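Side-chain contacts in protein virC2 (PDB 2RH3), which enhances T-DNA transfer and virulence in Agrobacterium tumefaciens and probably binds DNA through its C-terminal ribbon-helix-helix domain, the part described here: residues Ala54-Pro59 with Asn87-Leu92; Gly40-Met45 with Ala105-Ala110; Ala11-Val14 with Tyr18-Leu21; Gln32-Arg37 with Ala110-Arg115. All coordinates share one frame; numbering follows the deposited sequence. Where two conformers were deposited one is given.

Contact 1 (Ala54-Pro59 with Asn87-Leu92); sequences APKSYP and NHFDPL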
loop_
_atom_site.group_PDB
_atom_site.type_symbol
_atom_site.label_atom_id
_atom_site.label_comp_id
_atom_site.label_asym_id
_atom_site.label_seq_id
_atom_site.Cartn_x
_atom_site.Cartn_y
_atom_site.Cartn_z
ATOM N N ALA A 54 -4.734 7.288 9.066
ATOM C CA ALA A 54 -4.815 5.917 8.622
ATOM C C ALA A 54 -3.577 5.106 9.050
ATOM O O ALA A 54 -2.496 5.673 9.248
ATOM C CB ALA A 54 -5.011 5.885 7.119
ATOM N N PRO A 55 -3.740 3.777 9.221
ATOM C CA PRO A 55 -2.629 2.874 9.571
ATOM C C PRO A 55 -1.452 2.993 8.604
ATOM O O PRO A 55 -1.653 3.263 7.421
ATOM C CB PRO A 55 -3.253 1.481 9.440
ATOM C CG PRO A 55 -4.702 1.679 9.591
ATOM C CD PRO A 55 -5.020 3.052 9.085
ATOM N N LYS A 56 -0.238 2.783 9.102
ATOM C CA LYS A 56 0.975 3.009 8.313
ATOM C C LYS A 56 1.528 1.720 7.692
ATOM O O LYS A 56 2.119 1.747 6.611
ATOM C CB LYS A 56 2.056 3.689 9.172
ATOM C CG LYS A 56 1.723 5.120 9.576
ATOM C CD LYS A 56 2.224 6.120 8.545
ATOM C CE LYS A 56 1.602 7.483 8.760
ATOM N NZ LYS A 56 0.212 7.541 8.228
ATOM N N SER A 57 1.322 0.604 8.381
ATOM C CA SER A 57 1.844 -0.691 7.937
ATOM C C SER A 57 0.976 -1.859 8.400
ATOM O O SER A 57 -0.042 -1.674 9.070
ATOM C CB SER A 57 3.285 -0.881 8.431
ATOM O OG SER A 57 3.339 -0.753 9.841
ATOM N N TYR A 58 1.413 -3.068 8.051
ATOM C CA TYR A 58 0.661 -4.291 8.312
ATOM C C TYR A 58 1.632 -5.452 8.517
ATOM O O TYR A 58 2.798 -5.359 8.101
ATOM C CB TYR A 58 -0.282 -4.612 7.140
ATOM C CG TYR A 58 0.399 -4.549 5.788
ATOM C CD1 TYR A 58 1.031 -5.685 5.247
ATOM C CD2 TYR A 58 0.435 -3.358 5.062
ATOM C CE1 TYR A 58 1.674 -5.628 4.028
ATOM C CE2 TYR A 58 1.092 -3.278 3.843
ATOM C CZ TYR A 58 1.687 -4.433 3.313
ATOM O OH TYR A 58 2.324 -4.370 2.096
ATOM N N PRO A 59 1.169 -6.537 9.162
ATOM C CA PRO A 59 2.051 -7.695 9.385
ATOM C C PRO A 59 2.487 -8.361 8.073
ATOM O O PRO A 59 1.674 -8.546 7.164
ATOM C CB PRO A 59 1.170 -8.656 10.186
ATOM C CG PRO A 59 0.130 -7.800 10.802
ATOM C CD PRO A 59 -0.165 -6.776 9.742
ATOM N N ASN A 87 4.650 15.756 2.342
ATOM C CA ASN A 87 4.670 16.553 3.568
ATOM C C ASN A 87 4.545 15.680 4.815
ATOM O O ASN A 87 5.101 15.997 5.867
ATOM C CB ASN A 87 3.535 17.580 3.563
ATOM C CG ASN A 87 3.784 18.745 2.624
ATOM O OD1 ASN A 87 2.847 19.477 2.284
ATOM N ND2 ASN A 87 5.034 18.949 2.224
ATOM N N HIS A 88 3.811 14.578 4.678
ATOM C CA HIS A 88 3.523 13.686 5.787
ATOM C C HIS A 88 4.499 12.527 5.916
ATOM O O HIS A 88 5.003 12.260 7.006
ATOM C CB HIS A 88 2.094 13.149 5.659
ATOM C CG HIS A 88 1.730 12.153 6.710
ATOM N ND1 HIS A 88 1.544 12.501 8.030
ATOM C CD2 HIS A 88 1.500 10.821 6.634
ATOM C CE1 HIS A 88 1.219 11.425 8.724
ATOM N NE2 HIS A 88 1.191 10.391 7.900
ATOM N N PHE A 89 4.761 11.846 4.806
ATOM C CA PHE A 89 5.632 10.671 4.792
ATOM C C PHE A 89 7.113 11.018 4.709
ATOM O O PHE A 89 7.954 10.181 5.020
ATOM C CB PHE A 89 5.252 9.724 3.655
ATOM C CG PHE A 89 3.906 9.061 3.847
ATOM C CD1 PHE A 89 3.709 8.141 4.874
ATOM C CD2 PHE A 89 2.844 9.377 3.015
ATOM C CE1 PHE A 89 2.456 7.538 5.055
ATOM C CE2 PHE A 89 1.596 8.783 3.185
ATOM C CZ PHE A 89 1.400 7.874 4.206
ATOM N N ASP A 90 7.400 12.256 4.308
ATOM C CA ASP A 90 8.773 12.758 4.124
ATOM C C ASP A 90 8.878 14.170 4.717
ATOM O O ASP A 90 9.255 15.120 4.020
ATOM C CB ASP A 90 9.114 12.749 2.627
ATOM C CG ASP A 90 10.578 13.056 2.345
ATOM O OD1 ASP A 90 11.419 12.929 3.263
ATOM O OD2 ASP A 90 10.891 13.422 1.190
ATOM N N PRO A 91 8.550 14.318 6.020
ATOM C CA PRO A 91 8.363 15.635 6.623
ATOM C C PRO A 91 9.613 16.534 6.607
ATOM O O PRO A 91 9.498 17.760 6.724
ATOM C CB PRO A 91 7.972 15.304 8.069
ATOM C CG PRO A 91 8.481 13.944 8.307
ATOM C CD PRO A 91 8.342 13.237 7.005
ATOM N N LEU A 92 10.783 15.917 6.457
ATOM C CA LEU A 92 12.062 16.638 6.442
ATOM C C LEU A 92 12.626 16.778 5.023
ATOM O O LEU A 92 13.629 17.474 4.813
ATOM C CB LEU A 92 13.065 15.909 7.336
ATOM C CG LEU A 92 12.788 15.829 8.845
ATOM C CD1 LEU A 92 13.823 14.934 9.502
ATOM C CD2 LEU A 92 12.787 17.197 9.495
#
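K56 and F89 mark the nearest backbone approach, with their CA atoms 9.6 Å apart, so the gap between the irregular segment 54-59 and the last turn of helix 79-89 is bridged by side chains alone. In this ribbon-helix-helix domain the contact joins the long loop between helix 27-47 and strand 71-76 to the C-terminal end of helix 79-89. K56 reaches across with a chain bent at chi2 and again at chi4 (-79°), and H88 and F89 come to meet it from the opposite direction. K56 NZ lies at the edge of the H88 ring, in its plane, and gives a weak hydrogen bond to H88 NE2 at 3.0 Å. H88 NE2 lies beside the CE-NZ bond of the lysine, so the hydrogen bond is poorly directed. K56 NZ is also weakly bonded to A54 O (3.4 Å), within its own segment. H88 in turn lays CD2 3.7 Å above the centre of the F89 ring, while the ring of F51 meets the imidazole nearly at right angles. Before the ammonium, the aliphatic part of the lysine rests against the phenyl edge, with K56 CD 3.8 Å from F89 CE1.

Contact 2 (Gly40-Met45 with Ala105-Ala110); sequences GDFENM and ATAALA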
loop_
_atom_site.group_PDB
_atom_site.type_symbol
_atom_site.label_atom_id
_atom_site.label_comp_id
_atom_site.label_asym_id
_atom_site.label_seq_id
_atom_site.Cartn_x
_atom_site.Cartn_y
_atom_site.Cartn_z
ATOM N N GLY A 40 -6.359 4.062 -5.409
ATOM C CA GLY A 40 -7.515 4.850 -5.821
ATOM C C GLY A 40 -8.259 5.406 -4.619
ATOM O O GLY A 40 -8.569 6.600 -4.573
ATOM N N ASP A 41 -8.525 4.538 -3.640
ATOM C CA ASP A 41 -9.176 4.924 -2.385
ATOM C C ASP A 41 -8.326 5.965 -1.650
ATOM O O ASP A 41 -8.854 6.960 -1.139
ATOM C CB ASP A 41 -9.389 3.698 -1.470
ATOM C CG ASP A 41 -10.339 2.646 -2.065
ATOM O OD1 ASP A 41 -11.136 2.966 -2.971
ATOM O OD2 ASP A 41 -10.286 1.475 -1.608
ATOM N N PHE A 42 -7.012 5.739 -1.636
ATOM C CA PHE A 42 -6.062 6.557 -0.862
ATOM C C PHE A 42 -5.923 7.969 -1.413
ATOM O O PHE A 42 -5.776 8.914 -0.640
ATOM C CB PHE A 42 -4.690 5.884 -0.781
ATOM C CG PHE A 42 -3.901 6.250 0.451
ATOM C CD1 PHE A 42 -4.356 5.885 1.718
ATOM C CD2 PHE A 42 -2.702 6.943 0.342
ATOM C CE1 PHE A 42 -3.626 6.212 2.869
ATOM C CE2 PHE A 42 -1.965 7.282 1.478
ATOM C CZ PHE A 42 -2.429 6.907 2.747
ATOM N N GLU A 43 -5.977 8.095 -2.742
ATOM C CA GLU A 43 -5.921 9.398 -3.434
ATOM C C GLU A 43 -6.967 10.354 -2.900
ATOM O O GLU A 43 -6.690 11.549 -2.701
ATOM C CB GLU A 43 -6.180 9.224 -4.929
ATOM C CG GLU A 43 -4.962 9.073 -5.801
ATOM C CD GLU A 43 -5.324 9.099 -7.276
ATOM O OE1 GLU A 43 -6.139 8.255 -7.712
ATOM O OE2 GLU A 43 -4.796 9.966 -8.003
ATOM N N ASN A 44 -8.179 9.834 -2.693
ATOM C CA ASN A 44 -9.283 10.641 -2.188
ATOM C C ASN A 44 -9.078 11.063 -0.735
ATOM O O ASN A 44 -9.611 12.087 -0.299
ATOM C CB ASN A 44 -10.623 9.917 -2.374
ATOM C CG ASN A 44 -10.956 9.659 -3.840
ATOM O OD1 ASN A 44 -10.570 10.423 -4.729
ATOM N ND2 ASN A 44 -11.679 8.578 -4.095
ATOM N N MET A 45 -8.284 10.280 -0.005
ATOM C CA MET A 45 -7.906 10.591 1.381
ATOM C C MET A 45 -6.744 11.584 1.464
ATOM O O MET A 45 -6.591 12.284 2.468
ATOM C CB MET A 45 -7.531 9.313 2.133
ATOM C CG MET A 45 -8.685 8.342 2.287
ATOM S SD MET A 45 -8.175 6.697 2.783
ATOM C CE MET A 45 -7.362 7.022 4.335
ATOM N N ALA A 105 2.806 3.276 -0.783
ATOM C CA ALA A 105 2.116 2.014 -1.125
ATOM C C ALA A 105 1.735 1.231 0.119
ATOM O O ALA A 105 0.612 0.718 0.225
ATOM C CB ALA A 105 2.971 1.161 -2.045
ATOM N N THR A 106 2.664 1.151 1.070
ATOM C CA THR A 106 2.437 0.394 2.289
ATOM C C THR A 106 1.267 0.969 3.101
ATOM O O THR A 106 0.424 0.216 3.594
ATOM C CB THR A 106 3.739 0.256 3.113
ATOM O OG1 THR A 106 4.693 -0.496 2.341
ATOM C CG2 THR A 106 3.473 -0.455 4.435
ATOM N N ALA A 107 1.206 2.295 3.215
ATOM C CA ALA A 107 0.093 2.958 3.896
ATOM C C ALA A 107 -1.239 2.724 3.186
ATOM O O ALA A 107 -2.245 2.479 3.836
ATOM C CB ALA A 107 0.357 4.466 4.029
ATOM N N ALA A 108 -1.232 2.816 1.862
ATOM C CA ALA A 108 -2.441 2.606 1.069
ATOM C C ALA A 108 -2.996 1.192 1.317
ATOM O O ALA A 108 -4.199 0.992 1.525
ATOM C CB ALA A 108 -2.136 2.838 -0.394
ATOM N N LEU A 109 -2.101 0.219 1.326
ATOM C CA LEU A 109 -2.501 -1.168 1.583
ATOM C C LEU A 109 -2.936 -1.378 3.025
ATOM O O LEU A 109 -3.915 -2.065 3.285
ATOM C CB LEU A 109 -1.362 -2.114 1.210
ATOM C CG LEU A 109 -1.113 -2.278 -0.285
ATOM C CD1 LEU A 109 0.248 -2.962 -0.488
ATOM C CD2 LEU A 109 -2.233 -3.078 -0.963
ATOM N N ALA A 110 -2.196 -0.789 3.971
ATOM C CA ALA A 110 -2.542 -0.889 5.372
ATOM C C ALA A 110 -3.982 -0.412 5.603
ATOM O O ALA A 110 -4.711 -1.013 6.370
ATOM C CB ALA A 110 -1.558 -0.091 6.215
#
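F42 lies over A107 and A108 where helix 27-47 meets helix 97-118, two long helices of the ribbon-helix-helix fold that pack in the interior of the domain. Along segment 40-45, after D41, whose carboxylate has a long, weak ion pair with R37, F42 makes the whole contact. F42 CA is just 5.7 Å from A108 CA, a close approach of the two backbones that the small alanine side chain permits. With CG turned anti to the backbone N (chi1 -152°), the ring reaches across the neighbouring helix, from A108 to A107, and lays one face on its backbone. A108 CA makes a CH-pi contact with that face, 4.1 Å from the centroid of the F42 ring and 20° off its normal, displaced toward the rim. The methyl of A108 touches the root of the ring, with F42 CG 3.9 Å from A108 CB, and L104 also packs on F42. E43 then turns from this interface, its OE1 forming a salt bridge with R75 of strand 71-76. M45, one turn beyond F42, leans on C111 and R115 further along helix 97-118. At the far end of the phenyl ring, F42 CZ meets the methyl A107 CB at 3.9 Å.

Contact 3 (Ala11-Val14 with Tyr18-Leu21); sequences APEV and YDNL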
loop_
_atom_site.group_PDB
_atom_site.type_symbol
_atom_site.label_atom_id
_atom_site.label_comp_id
_atom_site.label_asym_id
_atom_site.label_seq_id
_atom_site.Cartn_x
_atom_site.Cartn_y
_atom_site.Cartn_z
ATOM N N ALA A 11 1.137 -11.023 5.643
ATOM C CA ALA A 11 1.090 -12.346 6.259
ATOM C C ALA A 11 -0.284 -12.997 6.066
ATOM O O ALA A 11 -1.283 -12.300 5.908
ATOM C CB ALA A 11 1.395 -12.229 7.745
ATOM N N PRO A 12 -0.343 -14.345 6.090
ATOM C CA PRO A 12 -1.657 -14.965 6.037
ATOM C C PRO A 12 -2.599 -14.460 7.118
ATOM O O PRO A 12 -2.164 -14.121 8.228
ATOM C CB PRO A 12 -1.349 -16.454 6.246
ATOM C CG PRO A 12 0.003 -16.613 5.706
ATOM C CD PRO A 12 0.727 -15.356 6.128
ATOM N N GLU A 13 -3.879 -14.399 6.763
ATOM C CA GLU A 13 -4.980 -13.950 7.629
ATOM C C GLU A 13 -5.049 -12.435 7.867
ATOM O O GLU A 13 -5.990 -11.955 8.510
ATOM C CB GLU A 13 -5.034 -14.734 8.962
ATOM C CG GLU A 13 -4.999 -16.265 8.815
ATOM C CD GLU A 13 -6.357 -16.896 8.517
ATOM O OE1 GLU A 13 -7.264 -16.207 8.000
ATOM O OE2 GLU A 13 -6.513 -18.105 8.799
ATOM N N VAL A 14 -4.082 -11.679 7.345
ATOM C CA VAL A 14 -4.143 -10.209 7.392
ATOM C C VAL A 14 -5.259 -9.716 6.470
ATOM O O VAL A 14 -5.988 -8.777 6.801
ATOM C CB VAL A 14 -2.787 -9.549 6.997
ATOM C CG1 VAL A 14 -2.909 -8.019 6.777
ATOM C CG2 VAL A 14 -1.716 -9.867 8.045
ATOM N N TYR A 18 -6.587 -10.938 -0.154
ATOM C CA TYR A 18 -5.290 -11.347 -0.679
ATOM C C TYR A 18 -5.161 -12.876 -0.626
ATOM O O TYR A 18 -4.756 -13.516 -1.617
ATOM C CB TYR A 18 -4.153 -10.696 0.131
ATOM C CG TYR A 18 -2.803 -11.176 -0.322
ATOM C CD1 TYR A 18 -2.231 -10.680 -1.500
ATOM C CD2 TYR A 18 -2.102 -12.148 0.408
ATOM C CE1 TYR A 18 -0.998 -11.142 -1.942
ATOM C CE2 TYR A 18 -0.861 -12.599 -0.024
ATOM C CZ TYR A 18 -0.326 -12.099 -1.200
ATOM O OH TYR A 18 0.881 -12.575 -1.659
ATOM N N ASP A 19 -5.514 -13.452 0.520
ATOM C CA ASP A 19 -5.418 -14.907 0.681
ATOM C C ASP A 19 -6.245 -15.668 -0.362
ATOM O O ASP A 19 -5.843 -16.737 -0.803
ATOM C CB ASP A 19 -5.856 -15.324 2.092
ATOM C CG ASP A 19 -4.903 -14.840 3.195
ATOM O OD1 ASP A 19 -3.808 -14.297 2.918
ATOM O OD2 ASP A 19 -5.275 -15.019 4.376
ATOM N N ASN A 20 -7.404 -15.141 -0.752
ATOM C CA ASN A 20 -8.193 -15.763 -1.796
ATOM C C ASN A 20 -7.601 -15.537 -3.195
ATOM O O ASN A 20 -7.664 -16.432 -4.059
ATOM C CB ASN A 20 -9.627 -15.236 -1.739
ATOM C CG ASN A 20 -10.539 -15.952 -2.698
ATOM O OD1 ASN A 20 -10.697 -17.182 -2.641
ATOM N ND2 ASN A 20 -11.132 -15.195 -3.613
ATOM N N LEU A 21 -7.063 -14.339 -3.440
ATOM C CA LEU A 21 -6.472 -14.070 -4.749
ATOM C C LEU A 21 -5.335 -15.024 -5.044
ATOM O O LEU A 21 -5.213 -15.513 -6.171
ATOM C CB LEU A 21 -6.025 -12.601 -4.878
ATOM C CG LEU A 21 -7.185 -11.611 -5.060
ATOM C CD1 LEU A 21 -6.726 -10.180 -5.003
ATOM C CD2 LEU A 21 -7.960 -11.831 -6.357
HETATM O O HOH W 1 -3.312 -11.895 4.085
HETATM O O HOH W 2 -7.656 -15.950 4.911
#
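D19 places its CG beside its own backbone N and anti to its carbonyl carbon (chi1 -67°), and the small chi2 of -8° keeps OD1 nearly eclipsed with CA, an orientation that presents OD2 to the backbone N-H of E13. The resulting hydrogen bond, E13 N to D19 OD2, measures 2.8 Å with an angle of 155° at the hydrogen, and it uses the syn lone pair of OD2, on the side of OD1. The other oxygen packs against the turn, D19 OD1 lying 3.8 Å from P12 CA. Residues 11-14 form a type II beta turn closed by V14 N to A11 O at 3.2 Å. In the ribbon-helix-helix fold this turn lies on the surface between strand 2-7 of the ribbon and helix 16-21, and D19 ties it to the helix that follows almost directly. S15, between the two, bonds through OG to the backbone N of Y18. Two waters extend the grip of the carboxylate. Water 1 sits between the turn and the helix, 2.8 Å from A11 O and 2.7 Å from D19 OD1. Water 2 donates to D19 OD2 at 2.6 Å and to E13 OE1. Those two acidic oxygens, E13 OE1 and D19 OD2, are 4.3 Å apart; both carboxylates are probably ionised, and the shared water would ease their repulsion.

Contact 4 (Gln32-Arg37 with Ala110-Arg115); sequences QMILRR and ACFFAR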
loop_
_atom_site.group_PDB
_atom_site.type_symbol
_atom_site.label_atom_id
_atom_site.label_comp_id
_atom_site.label_asym_id
_atom_site.label_seq_id
_atom_site.Cartn_x
_atom_site.Cartn_y
_atom_site.Cartn_z
ATOM N N GLN A 32 -0.775 -6.430 -6.808
ATOM C CA GLN A 32 -0.940 -5.349 -7.778
ATOM C C GLN A 32 -2.417 -5.024 -7.993
ATOM O O GLN A 32 -2.783 -3.845 -8.097
ATOM C CB GLN A 32 -0.255 -5.706 -9.097
ATOM C CG GLN A 32 1.234 -5.402 -9.102
ATOM C CD GLN A 32 2.006 -6.174 -10.165
ATOM O OE1 GLN A 32 1.438 -6.956 -10.933
ATOM N NE2 GLN A 32 3.316 -5.960 -10.207
ATOM N N MET A 33 -3.253 -6.067 -8.044
ATOM C CA MET A 33 -4.719 -5.918 -8.161
ATOM C C MET A 33 -5.264 -5.116 -6.980
ATOM O O MET A 33 -6.035 -4.161 -7.162
ATOM C CB MET A 33 -5.412 -7.284 -8.243
ATOM C CG MET A 33 -5.166 -7.994 -9.577
ATOM S SD MET A 33 -5.713 -9.698 -9.523
ATOM C CE MET A 33 -7.493 -9.454 -9.421
ATOM N N ILE A 34 -4.850 -5.511 -5.778
ATOM C CA ILE A 34 -5.281 -4.818 -4.571
ATOM C C ILE A 34 -4.776 -3.378 -4.541
ATOM O O ILE A 34 -5.550 -2.468 -4.256
ATOM C CB ILE A 34 -4.862 -5.551 -3.284
ATOM C CG1 ILE A 34 -5.544 -6.929 -3.220
ATOM C CG2 ILE A 34 -5.282 -4.712 -2.067
ATOM C CD1 ILE A 34 -5.022 -7.837 -2.094
ATOM N N LEU A 35 -3.493 -3.191 -4.855
ATOM C CA LEU A 35 -2.878 -1.857 -4.794
ATOM C C LEU A 35 -3.580 -0.855 -5.714
ATOM O O LEU A 35 -3.693 0.334 -5.372
ATOM C CB LEU A 35 -1.378 -1.941 -5.114
ATOM C CG LEU A 35 -0.509 -0.717 -4.799
ATOM C CD1 LEU A 35 -0.746 -0.225 -3.383
ATOM C CD2 LEU A 35 0.965 -1.031 -5.023
ATOM N N ARG A 36 -4.041 -1.322 -6.868
ATOM C CA ARG A 36 -4.743 -0.459 -7.829
ATOM C C ARG A 36 -5.960 0.189 -7.159
ATOM O O ARG A 36 -6.179 1.411 -7.267
ATOM C CB ARG A 36 -5.153 -1.273 -9.061
ATOM C CG ARG A 36 -5.852 -0.467 -10.145
ATOM C CD ARG A 36 -6.127 -1.298 -11.391
ATOM N NE ARG A 36 -4.905 -1.606 -12.128
ATOM C CZ ARG A 36 -4.451 -2.835 -12.350
ATOM N NH1 ARG A 36 -5.125 -3.888 -11.903
ATOM N NH2 ARG A 36 -3.326 -3.009 -13.033
ATOM N N ARG A 37 -6.737 -0.636 -6.458
ATOM C CA ARG A 37 -7.922 -0.181 -5.762
ATOM C C ARG A 37 -7.528 0.639 -4.531
ATOM O O ARG A 37 -8.089 1.711 -4.297
ATOM C CB ARG A 37 -8.790 -1.373 -5.339
ATOM C CG ARG A 37 -10.003 -1.002 -4.503
ATOM C CD ARG A 37 -11.016 -0.217 -5.293
ATOM N NE ARG A 37 -12.194 0.092 -4.489
ATOM C CZ ARG A 37 -13.402 0.373 -4.980
ATOM N NH1 ARG A 37 -13.617 0.396 -6.293
ATOM N NH2 ARG A 37 -14.409 0.632 -4.151
ATOM N N ALA A 110 -2.196 -0.789 3.971
ATOM C CA ALA A 110 -2.542 -0.889 5.372
ATOM C C ALA A 110 -3.982 -0.412 5.603
ATOM O O ALA A 110 -4.711 -1.013 6.370
ATOM C CB ALA A 110 -1.558 -0.091 6.215
ATOM N N CYS A 111 -4.352 0.664 4.911
ATOM C CA CYS A 111 -5.694 1.244 4.947
ATOM C C CYS A 111 -6.762 0.300 4.361
ATOM O O CYS A 111 -7.843 0.139 4.930
ATOM C CB CYS A 111 -5.685 2.582 4.198
ATOM S SG CYS A 111 -7.183 3.547 4.358
ATOM N N PHE A 112 -6.437 -0.320 3.229
ATOM C CA PHE A 112 -7.316 -1.273 2.554
ATOM C C PHE A 112 -7.555 -2.480 3.475
ATOM O O PHE A 112 -8.695 -2.923 3.665
ATOM C CB PHE A 112 -6.651 -1.730 1.238
ATOM C CG PHE A 112 -7.495 -2.669 0.437
ATOM C CD1 PHE A 112 -8.288 -2.193 -0.606
ATOM C CD2 PHE A 112 -7.494 -4.033 0.715
ATOM C CE1 PHE A 112 -9.091 -3.074 -1.354
ATOM C CE2 PHE A 112 -8.294 -4.908 -0.014
ATOM C CZ PHE A 112 -9.080 -4.430 -1.054
ATOM N N PHE A 113 -6.472 -3.006 4.056
ATOM C CA PHE A 113 -6.567 -4.167 4.932
ATOM C C PHE A 113 -7.344 -3.860 6.224
ATOM O O PHE A 113 -8.109 -4.696 6.683
ATOM C CB PHE A 113 -5.197 -4.745 5.274
ATOM C CG PHE A 113 -4.375 -5.180 4.075
ATOM C CD1 PHE A 113 -4.973 -5.759 2.931
ATOM C CD2 PHE A 113 -2.988 -5.049 4.113
ATOM C CE1 PHE A 113 -4.188 -6.159 1.836
ATOM C CE2 PHE A 113 -2.201 -5.462 3.036
ATOM C CZ PHE A 113 -2.806 -6.009 1.893
ATOM N N ALA A 114 -7.146 -2.667 6.794
ATOM C CA ALA A 114 -7.886 -2.280 8.006
ATOM C C ALA A 114 -9.380 -2.140 7.711
ATOM O O ALA A 114 -10.230 -2.485 8.544
ATOM C CB ALA A 114 -7.324 -0.984 8.603
ATOM N N ARG A 115 -9.692 -1.653 6.508
ATOM C CA ARG A 115 -11.084 -1.475 6.079
ATOM C C ARG A 115 -11.735 -2.847 5.934
ATOM O O ARG A 115 -12.868 -3.051 6.368
ATOM C CB ARG A 115 -11.152 -0.689 4.767
ATOM C CG ARG A 115 -12.583 -0.231 4.391
ATOM C CD ARG A 115 -12.599 0.601 3.089
ATOM N NE ARG A 115 -11.685 1.752 3.105
ATOM C CZ ARG A 115 -11.946 2.940 3.664
ATOM N NH1 ARG A 115 -13.104 3.172 4.277
ATOM N NH2 ARG A 115 -11.038 3.904 3.608
#
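I34 and F112 meet at about a right angle, methyl against ring face. The branch that touches is CG2, not the longer CG1 arm: I34 CG2 sits 3.7 Å from the centroid of the F112 ring and only 14° off the ring normal, a CH-pi contact. Within the ring it leans toward one side, with I34 CG2 3.6 Å from F112 CD2. Both groups leave their helices in the same manner, I34 CG2 and F112 CG each anti to the backbone N, which sends methyl and phenyl straight into the space between the helices. F113 CE1 comes more loosely, 4.3 Å from I34 CG2, at about a right angle to the direction of the F112 ring. These residues cover the crossing of helix 27-47 and helix 97-118 in the ribbon-helix-helix fold, where the two short axes run nearly perpendicular, 91° between their directions, at a closest approach of 10.2 Å. Helix 16-21 closes the flank, with Y18 and L21 packing on I34 and I17 on F112. One turn on from I34, R37 treats the F112 ring differently. It also crosses F112 at about a right angle, yet its aliphatic part lies at the ring edge near the plane, R37 CG 3.9 Å from F112 CE1. The chain then bends at chi2, and the guanidinium group, on the exposed side, makes no contact with the ring. F113 in turn meets the ring of Y58 edge-to-face.

How the contacts relate
Contacts 2 and 4 join the same pair, helices 27-47 and 97-118, share A110, and lie nearest the middle of the chain; both rely on apolar packing and CH-pi contacts. Contact 2 is wholly buried and lets the helices come close over alanines, whereas contact 4 is partly buried and fills a wider crossing with larger side chains. L109 links them by touching I34. Contacts 1 and 3 lie farther out and are more polar: contact 1 pairs a weak lysine-histidine bond with packing on a phenyl edge, contact 3 uses a carboxylate, a turn amide and water. They are joined by a probable backbone bond, P59 O to A11 N, while F89 connects contact 1 to A107 of contact 2.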